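PDB 6NB0: histidine kinase from Paraburkholderia phymatum, which probably acts as a phosphorelay sensor kinase that uses ATP to phosphorylate a histidine residue in protein. Local coordinates for residues S50-L55 and R173-A178; G144-G149 and A179-V184; H240-E243 and I247-V250; W249-C254 and G263-G268. One frame throughout, in Å; residues are numbered along the deposited sequence. Where two conformers were deposited one is given.

Contact 1: residues S50-L55 and R173-A178; sequences SAETAL and RERLAA
Glu-52 meets three residues of 173-178, and it contributes by far the greatest share of the buried surface. Its CG stands beside the backbone N (chi1 -64°) and the chain runs straight beyond it, which carries the carboxylate from helix 44-68 to the first turns of helix 173-189. There OE1 rests on the methyl of Ala-178, 3.6 Å from CB, while OE2 faces the other acid. Glu-174 arrives from the opposite direction, bent at its second torsion, and places its OE2 2.7 Å from Glu-52 OE2; the two carboxylate planes are turned 41° apart. Such closeness of two acids is an example of charge managed by neighbours: Arg-49 NH1 forms salt bridges to Glu-52 OE1 and Glu-174 OE2, and Arg-48 adds another to Glu-174 OE2. Oxygens this close suggest that one of the acids holds a proton, which would fit a raised pKa. Arg-175, bent at its second torsion, brings its end close, NH2 lying 4.0 Å from Glu-52 OE2, a long salt bridge; the approach is oblique to the guanidinium. The helix axes cross almost perpendicularly, 11.3 Å apart at closest approach, and the long acid and arginine chains span most of that distance. Glu-52 also packs on Ala-51 of the second subunit, consistent with the dimerisation helix of a histidine kinase docking on the ATP-binding domain.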
# COMPACT_ATOMS: atom_id res chain seq x y z
N SER A 50 6.31 -1.82 -5.36
CA SER A 50 6.38 -0.49 -4.77
C SER A 50 5.17 -0.20 -3.86
O SER A 50 5.33 0.37 -2.78
CB SER A 50 6.48 0.58 -5.86
OG SER A 50 7.56 0.28 -6.74
N ALA A 51 3.97 -0.54 -4.31
CA ALA A 51 2.77 -0.26 -3.51
C ALA A 51 2.72 -1.12 -2.25
O ALA A 51 2.33 -0.63 -1.18
CB ALA A 51 1.51 -0.45 -4.37
N GLU A 52 3.11 -2.40 -2.36
CA GLU A 52 3.22 -3.27 -1.19
C GLU A 52 4.20 -2.70 -0.17
O GLU A 52 3.93 -2.70 1.04
CB GLU A 52 3.71 -4.67 -1.62
CG GLU A 52 2.77 -5.45 -2.52
CD GLU A 52 3.33 -6.84 -2.88
OE1 GLU A 52 4.39 -6.92 -3.53
OE2 GLU A 52 2.72 -7.85 -2.47
N THR A 53 5.39 -2.31 -0.64
CA THR A 53 6.38 -1.70 0.23
C THR A 53 5.79 -0.51 0.98
O THR A 53 5.99 -0.37 2.19
CB THR A 53 7.61 -1.26 -0.59
OG1 THR A 53 8.25 -2.42 -1.12
CG2 THR A 53 8.63 -0.55 0.32
N ALA A 54 5.08 0.36 0.26
CA ALA A 54 4.55 1.58 0.87
C ALA A 54 3.43 1.25 1.83
O ALA A 54 3.27 1.92 2.87
CB ALA A 54 4.05 2.52 -0.22
N LEU A 55 2.63 0.25 1.49
CA LEU A 55 1.57 -0.22 2.38
C LEU A 55 2.14 -0.63 3.73
O LEU A 55 1.66 -0.19 4.78
CB LEU A 55 0.85 -1.41 1.72
CG LEU A 55 0.07 -2.40 2.58
CD1 LEU A 55 -0.96 -1.62 3.31
CD2 LEU A 55 -0.61 -3.43 1.68
N ARG A 173 4.57 -17.70 -0.57
CA ARG A 173 5.57 -17.38 -1.60
C ARG A 173 5.47 -15.93 -2.02
O ARG A 173 6.49 -15.26 -2.20
CB ARG A 173 5.41 -18.28 -2.83
CG ARG A 173 6.54 -18.05 -3.85
CD ARG A 173 6.31 -18.84 -5.15
NE ARG A 173 7.50 -18.80 -6.01
CZ ARG A 173 7.81 -17.80 -6.83
NH1 ARG A 173 7.03 -16.72 -6.92
NH2 ARG A 173 8.91 -17.86 -7.56
N GLU A 174 4.25 -15.41 -2.19
CA GLU A 174 4.12 -14.04 -2.67
C GLU A 174 4.69 -13.04 -1.67
O GLU A 174 5.36 -12.08 -2.06
CB GLU A 174 2.66 -13.73 -3.00
CG GLU A 174 2.44 -12.42 -3.78
CD GLU A 174 2.73 -11.14 -2.98
OE1 GLU A 174 2.26 -11.02 -1.83
OE2 GLU A 174 3.45 -10.26 -3.50
N ARG A 175 4.42 -13.22 -0.37
CA ARG A 175 4.98 -12.29 0.63
C ARG A 175 6.50 -12.42 0.73
O ARG A 175 7.20 -11.42 0.88
CB ARG A 175 4.35 -12.53 2.00
CG ARG A 175 2.86 -12.24 2.07
CD ARG A 175 2.52 -10.80 1.75
NE ARG A 175 1.15 -10.51 2.19
CZ ARG A 175 0.45 -9.42 1.85
NH1 ARG A 175 -0.78 -9.27 2.32
NH2 ARG A 175 0.96 -8.50 1.04
N LEU A 176 7.02 -13.65 0.70
CA LEU A 176 8.47 -13.82 0.67
C LEU A 176 9.07 -13.20 -0.56
O LEU A 176 10.17 -12.63 -0.51
CB LEU A 176 8.82 -15.31 0.75
CG LEU A 176 8.41 -15.93 2.10
CD1 LEU A 176 8.29 -17.47 1.99
CD2 LEU A 176 9.41 -15.54 3.20
N ALA A 177 8.37 -13.31 -1.70
CA ALA A 177 8.87 -12.68 -2.92
C ALA A 177 8.95 -11.18 -2.75
O ALA A 177 9.92 -10.56 -3.16
CB ALA A 177 7.99 -13.02 -4.12
N ALA A 178 7.91 -10.57 -2.16
CA ALA A 178 7.96 -9.13 -1.92
C ALA A 178 9.11 -8.77 -0.98
O ALA A 178 9.82 -7.77 -1.20
CB ALA A 178 6.60 -8.69 -1.35

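Contact 2: residues G144-G149 and A179-V184; sequences GDVREG and ALWLLV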
# COMPACT_ATOMS: atom_id res chain seq x y z
N GLY A 144 16.03 -11.20 -11.22
CA GLY A 144 15.53 -10.71 -12.49
C GLY A 144 14.65 -9.48 -12.35
O GLY A 144 14.79 -8.52 -13.10
N ASP A 145 13.73 -9.49 -11.37
CA ASP A 145 12.83 -8.36 -11.17
C ASP A 145 13.57 -7.08 -10.76
O ASP A 145 13.24 -5.99 -11.23
CB ASP A 145 11.77 -8.70 -10.11
CG ASP A 145 10.68 -9.66 -10.63
OD1 ASP A 145 10.60 -9.93 -11.86
OD2 ASP A 145 9.85 -10.10 -9.80
N VAL A 146 14.55 -7.19 -9.86
CA VAL A 146 15.26 -5.99 -9.42
C VAL A 146 16.21 -5.50 -10.50
O VAL A 146 16.41 -4.28 -10.68
CB VAL A 146 15.99 -6.27 -8.09
CG1 VAL A 146 16.79 -5.03 -7.63
CG2 VAL A 146 14.97 -6.68 -6.99
N ARG A 147 16.80 -6.42 -11.26
CA ARG A 147 17.62 -6.01 -12.39
C ARG A 147 16.81 -5.15 -13.36
O ARG A 147 17.24 -4.04 -13.73
CB ARG A 147 18.16 -7.27 -13.07
CG ARG A 147 19.14 -7.07 -14.19
CD ARG A 147 19.74 -8.45 -14.56
NE ARG A 147 20.82 -8.89 -13.67
CZ ARG A 147 21.04 -10.15 -13.30
NH1 ARG A 147 20.24 -11.12 -13.73
NH2 ARG A 147 22.07 -10.46 -12.51
N GLU A 148 15.62 -5.61 -13.75
CA GLU A 148 14.84 -4.85 -14.72
C GLU A 148 14.22 -3.61 -14.09
O GLU A 148 14.07 -2.59 -14.77
CB GLU A 148 13.75 -5.74 -15.35
CG GLU A 148 13.20 -5.21 -16.69
CD GLU A 148 12.17 -4.11 -16.52
OE1 GLU A 148 11.58 -4.01 -15.42
OE2 GLU A 148 11.94 -3.34 -17.49
N GLY A 149 13.87 -3.67 -12.80
CA GLY A 149 13.21 -2.55 -12.15
C GLY A 149 14.15 -1.41 -11.81
O GLY A 149 13.76 -0.25 -11.96
N ALA A 179 9.31 -9.57 0.06
CA ALA A 179 10.36 -9.29 1.04
C ALA A 179 11.75 -9.36 0.41
O ALA A 179 12.59 -8.48 0.65
CB ALA A 179 10.26 -10.26 2.22
N LEU A 180 12.00 -10.37 -0.42
CA LEU A 180 13.32 -10.48 -1.05
C LEU A 180 13.52 -9.38 -2.08
O LEU A 180 14.61 -8.82 -2.19
CB LEU A 180 13.50 -11.85 -1.68
CG LEU A 180 13.43 -13.02 -0.68
CD1 LEU A 180 13.48 -14.31 -1.45
CD2 LEU A 180 14.57 -12.97 0.31
N TRP A 181 12.47 -9.07 -2.84
CA TRP A 181 12.54 -7.94 -3.77
C TRP A 181 12.99 -6.67 -3.05
O TRP A 181 13.87 -5.94 -3.53
CB TRP A 181 11.17 -7.75 -4.42
CG TRP A 181 11.09 -6.60 -5.41
CD1 TRP A 181 11.26 -6.66 -6.77
CD2 TRP A 181 10.78 -5.23 -5.10
NE1 TRP A 181 11.09 -5.39 -7.33
CE2 TRP A 181 10.80 -4.50 -6.31
CE3 TRP A 181 10.50 -4.54 -3.90
CZ2 TRP A 181 10.54 -3.12 -6.37
CZ3 TRP A 181 10.24 -3.17 -3.96
CH2 TRP A 181 10.27 -2.48 -5.18
N LEU A 182 12.39 -6.38 -1.89
CA LEU A 182 12.70 -5.13 -1.19
C LEU A 182 14.09 -5.19 -0.57
O LEU A 182 14.82 -4.19 -0.58
CB LEU A 182 11.64 -4.87 -0.11
CG LEU A 182 11.80 -3.60 0.75
CD1 LEU A 182 11.84 -2.34 -0.15
CD2 LEU A 182 10.64 -3.49 1.75
N LEU A 183 14.46 -6.35 -0.03
CA LEU A 183 15.81 -6.56 0.50
C LEU A 183 16.86 -6.16 -0.53
O LEU A 183 17.82 -5.43 -0.21
CB LEU A 183 15.96 -8.03 0.91
CG LEU A 183 16.91 -8.44 2.02
CD1 LEU A 183 16.34 -7.96 3.36
CD2 LEU A 183 17.12 -9.96 2.00
N VAL A 184 16.71 -6.64 -1.77
CA VAL A 184 17.68 -6.31 -2.82
C VAL A 184 17.49 -4.87 -3.33
O VAL A 184 18.46 -4.14 -3.55
CB VAL A 184 17.59 -7.32 -3.99
CG1 VAL A 184 18.67 -7.01 -5.05
CG2 VAL A 184 17.77 -8.79 -3.46
O HOH W 1 11.30 -4.47 -9.97
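Apolar packing between Val-146 and the pair Trp-181 and Val-184 makes up most of this contact. The two branches of Val-146 divide the work. CG1, anti to the backbone N (chi1 178°), reaches Val-184 CG1 at 3.8 Å. CG2 touches the indole of Trp-181 at CD1, 3.7 Å away, and lies equally near the Trp-181 carbonyl oxygen; it approaches the ring obliquely. The side chain of Asp-145 adds a flanking touch, its CB lying in the indole plane at the edge, 3.9 Å from CD1. The indole has its CG anti to the backbone N (chi1 180°), which lets the pyrrole side of the ring lean out toward helix 135-154. These two helices run in broadly the same direction, their local axes 47° apart and 9.7 Å from each other, and they belong to the helical layer of the alpha/beta sandwich that histidine kinases share with the GHKL ATPases, known as the Bergerat fold. Polar contact between the helices is made through solvent. Water 1 sits in the indole plane, accepts a bond from Trp-181 NE1 at 2.8 Å and donates to Asp-145 O at 2.8 Å. That carbonyl also accepts the helical bond from Gly-149 N, so two donors grip it beside a wider, pi-type turn at 147-149. Other polar groups find partners within the chain: Asp-145 OD2 turns to Arg-45 in a salt bridge. Trp-181 O is hydrogen-bonded by Thr-185 OG1 farther along its own helix.

Contact 3: residues H240-E243 and I247-V250; sequences HPRE and ISWV
Arg-242 lies against the backbone of Ile-247 and Ser-248, and the shape of its chain decides what it meets. CG stands beside the backbone N (chi1 -67°), the next torsion is extended, and a sharp bend at chi3 (50°) swings the guanidinium along the returning arm of the loop. The bend brings NE to 3.9 Å from Ile-247 CA, an oblique approach to the guanidinium plane, and sets CD 3.9 Å from Ser-248 OG. The Ile-247 side chain leaves in the other direction, toward Phe-265 and Gln-267, so it is backbone that the arginine touches here. Ser-248 has its OG beside the backbone N as well (chi1 -61°), a position from which it donates to water 2 at 3.2 Å. The water passes a bond on to His-240 O at 3.0 Å, tying the two arms together through solvent. Ala-238 O, at the end of helix 232-238, is a second, weak partner that competes for the same hydroxyl proton. Both arms lie in the loop between helices 232-238 and 252-260, which probably corresponds, as in relatives, to the end of the ATP lid. The polar end of Arg-242 is engaged beyond the contact, by Arg-246 O at NE and Gln-267 O at NH2, with Gly-268 O a weak partner of NH1. The partners seen are carbonyl oxygens, so the arginine would serve here as a multiple N-H donor to backbone.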
# COMPACT_ATOMS: atom_id res chain seq x y z
N HIS A 240 17.92 8.79 7.67
CA HIS A 240 17.90 9.39 9.00
C HIS A 240 18.56 8.46 10.01
O HIS A 240 18.47 7.23 9.89
CB HIS A 240 16.47 9.65 9.47
CG HIS A 240 15.74 10.68 8.67
ND1 HIS A 240 14.45 11.06 8.97
CD2 HIS A 240 16.10 11.40 7.58
CE1 HIS A 240 14.05 11.97 8.11
NE2 HIS A 240 15.03 12.21 7.26
N PRO A 241 19.21 9.02 11.03
CA PRO A 241 19.76 8.20 12.11
C PRO A 241 18.68 7.38 12.79
O PRO A 241 17.61 7.88 13.13
CB PRO A 241 20.36 9.24 13.07
CG PRO A 241 20.64 10.43 12.24
CD PRO A 241 19.58 10.44 11.17
N ARG A 242 18.97 6.10 12.98
CA ARG A 242 17.97 5.19 13.52
C ARG A 242 18.01 5.17 15.04
O ARG A 242 19.09 5.05 15.64
CB ARG A 242 18.17 3.78 12.96
CG ARG A 242 17.88 3.71 11.45
CD ARG A 242 18.59 2.55 10.81
NE ARG A 242 18.33 1.33 11.58
CZ ARG A 242 19.06 0.22 11.48
NH1 ARG A 242 20.12 0.19 10.68
NH2 ARG A 242 18.74 -0.84 12.21
N GLU A 243 16.84 5.32 15.66
CA GLU A 243 16.73 5.04 17.07
C GLU A 243 17.17 3.61 17.35
O GLU A 243 17.19 2.75 16.46
CB GLU A 243 15.30 5.28 17.56
N ILE A 247 14.33 0.03 12.58
CA ILE A 247 14.69 -0.04 11.18
C ILE A 247 14.31 1.27 10.50
O ILE A 247 13.48 2.03 11.00
CB ILE A 247 13.99 -1.22 10.48
CG1 ILE A 247 12.46 -1.06 10.64
CG2 ILE A 247 14.50 -2.54 11.06
CD1 ILE A 247 11.65 -1.99 9.70
N SER A 248 14.93 1.51 9.35
CA SER A 248 14.39 2.47 8.39
C SER A 248 12.96 2.05 8.02
O SER A 248 12.71 0.88 7.75
CB SER A 248 15.28 2.51 7.15
OG SER A 248 16.62 2.92 7.46
N TRP A 249 12.03 3.01 8.04
CA TRP A 249 10.61 2.66 7.89
C TRP A 249 10.36 1.86 6.63
O TRP A 249 9.51 0.95 6.60
CB TRP A 249 9.76 3.92 7.85
CG TRP A 249 9.76 4.71 9.08
CD1 TRP A 249 10.34 4.38 10.28
CD2 TRP A 249 9.13 5.98 9.27
NE1 TRP A 249 10.10 5.38 11.21
CE2 TRP A 249 9.37 6.37 10.61
CE3 TRP A 249 8.41 6.83 8.43
CZ2 TRP A 249 8.89 7.58 11.13
CZ3 TRP A 249 7.92 8.04 8.96
CH2 TRP A 249 8.18 8.40 10.29
N VAL A 250 11.09 2.18 5.56
CA VAL A 250 10.79 1.57 4.28
C VAL A 250 11.04 0.06 4.29
O VAL A 250 10.52 -0.64 3.42
CB VAL A 250 11.59 2.27 3.15
CG1 VAL A 250 13.08 1.94 3.25
CG2 VAL A 250 11.05 1.86 1.77
O HOH W 2 16.12 5.58 9.11

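Contact 4: residues W249-C254 and G263-G268; sequences WVLALC and GAFEQG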
# COMPACT_ATOMS: atom_id res chain seq x y z
N TRP A 249 12.03 3.01 8.04
CA TRP A 249 10.61 2.66 7.89
C TRP A 249 10.36 1.86 6.63
O TRP A 249 9.51 0.95 6.60
CB TRP A 249 9.76 3.92 7.85
CG TRP A 249 9.76 4.71 9.08
CD1 TRP A 249 10.34 4.38 10.28
CD2 TRP A 249 9.13 5.98 9.27
NE1 TRP A 249 10.10 5.38 11.21
CE2 TRP A 249 9.37 6.37 10.61
CE3 TRP A 249 8.41 6.83 8.43
CZ2 TRP A 249 8.89 7.58 11.13
CZ3 TRP A 249 7.92 8.04 8.96
CH2 TRP A 249 8.18 8.40 10.29
N VAL A 250 11.09 2.18 5.56
CA VAL A 250 10.79 1.57 4.28
C VAL A 250 11.04 0.06 4.29
O VAL A 250 10.52 -0.64 3.42
CB VAL A 250 11.59 2.27 3.15
CG1 VAL A 250 13.08 1.94 3.25
CG2 VAL A 250 11.05 1.86 1.77
N LEU A 251 11.81 -0.46 5.25
CA LEU A 251 12.09 -1.90 5.29
C LEU A 251 11.02 -2.67 6.07
O LEU A 251 11.19 -3.87 6.31
CB LEU A 251 13.49 -2.15 5.89
CG LEU A 251 14.62 -1.76 4.91
CD1 LEU A 251 16.00 -1.67 5.57
CD2 LEU A 251 14.66 -2.69 3.69
N ALA A 252 9.95 -1.99 6.48
CA ALA A 252 8.91 -2.62 7.28
C ALA A 252 8.42 -3.93 6.67
O ALA A 252 8.15 -4.90 7.40
CB ALA A 252 7.75 -1.64 7.44
N LEU A 253 8.27 -3.98 5.34
CA LEU A 253 7.77 -5.21 4.71
C LEU A 253 8.68 -6.40 5.01
O LEU A 253 8.20 -7.48 5.35
CB LEU A 253 7.62 -5.01 3.20
CG LEU A 253 6.80 -6.09 2.47
CD1 LEU A 253 6.21 -5.51 1.17
CD2 LEU A 253 7.64 -7.29 2.11
N CYS A 254 10.00 -6.23 4.87
CA CYS A 254 10.94 -7.30 5.24
C CYS A 254 10.74 -7.77 6.69
O CYS A 254 10.70 -8.97 6.97
CB CYS A 254 12.38 -6.83 5.06
SG CYS A 254 12.74 -6.30 3.37
N GLY A 263 10.40 -15.69 12.02
CA GLY A 263 11.77 -15.38 11.68
C GLY A 263 12.17 -14.03 12.25
O GLY A 263 11.64 -13.57 13.26
N ALA A 264 13.11 -13.38 11.56
CA ALA A 264 13.67 -12.15 12.10
C ALA A 264 14.30 -11.37 10.96
O ALA A 264 14.67 -11.93 9.93
CB ALA A 264 14.72 -12.44 13.18
N PHE A 265 14.44 -10.06 11.18
CA PHE A 265 15.07 -9.20 10.17
C PHE A 265 16.03 -8.25 10.87
O PHE A 265 15.71 -7.72 11.94
CB PHE A 265 14.01 -8.42 9.40
CG PHE A 265 14.59 -7.39 8.49
CD1 PHE A 265 15.27 -7.77 7.36
CD2 PHE A 265 14.50 -6.02 8.79
CE1 PHE A 265 15.85 -6.82 6.51
CE2 PHE A 265 15.08 -5.07 7.95
CZ PHE A 265 15.74 -5.46 6.81
N GLU A 266 17.22 -8.07 10.31
CA GLU A 266 18.22 -7.18 10.90
C GLU A 266 18.74 -6.25 9.82
O GLU A 266 19.24 -6.72 8.79
CB GLU A 266 19.37 -7.97 11.54
CG GLU A 266 18.93 -8.93 12.62
CD GLU A 266 20.09 -9.53 13.39
OE1 GLU A 266 21.06 -10.00 12.74
OE2 GLU A 266 20.04 -9.52 14.63
N GLN A 267 18.62 -4.95 10.06
CA GLN A 267 19.21 -3.93 9.21
C GLN A 267 20.51 -3.46 9.87
O GLN A 267 20.48 -2.85 10.95
CB GLN A 267 18.24 -2.76 9.00
CG GLN A 267 18.80 -1.69 8.10
CD GLN A 267 17.99 -0.44 8.11
OE1 GLN A 267 16.95 -0.37 8.78
NE2 GLN A 267 18.46 0.59 7.40
N GLY A 268 21.64 -3.77 9.24
CA GLY A 268 22.90 -3.27 9.76
C GLY A 268 23.04 -1.78 9.50
O GLY A 268 22.27 -1.16 8.76
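Phe-265 presents one face to Cys-254 and its edge to the CD1 methyl of Leu-251, so that the ring is approached from two directions. Cys-254 CB stands over the face, 3.8 Å from the centroid and 15° off the ring normal, a CH-pi contact displaced toward the rim. Its SG lies farther off, 4.9 Å from the centroid and oblique, making a looser sulfur-aromatic contact. Leu-251 CD1 lies at the edge in the ring plane, 4.0 Å from Phe-265 CZ, while CB comes obliquely, 3.9 Å from CE2. The opposite face of the ring has the backbone N of Gln-267 above it. With CG anti to its backbone N (chi1 172°), the phenylalanine projects from strand 264-267 straight into this setting. Gln-267 crosses Leu-251 at about a right angle, and the leucine methyl CD1 packs on its amide carbon CD at 3.5 Å. Leu-251 is the N-cap of helix 252-260, so the helix start packs against the edge strand of the five-stranded sheet, part of the helix-on-sheet layering of the ATP-binding domain. The turn before the helix probably occupies the place of the G2 box, though its sequence SWVL lacks the glycines of that motif. Although the contact is apolar, Gln-267 OE1 accepts from Ser-248 N and NE2 is also hydrogen-bonded nearby; a buried amide can lie against a methyl because its polar atoms have hydrogen-bond partners.

How the contacts relate
Contacts 1 and 2 share helix 173-189, and their centres lie 10 Å apart; Thr-53 of contact 1 joins them, its OG1 3.6 Å from Trp-181 CZ3. Contacts 3 and 4 also lie 10 Å apart by centres, share Trp-249 and Val-250, and are joined at Gln-267. Helix 173-189 then links the two pairs: Leu-183 CD1 comes to 3.4 Å of Phe-265 CE1, and Leu-253 of contact 4 packs on Glu-52 and Ala-178 of contact 1. Contacts 2 and 3 are farthest apart, about 21 Å between centres. The ATP site can only be placed by family resemblance, probably near the lid and the G2-like turn.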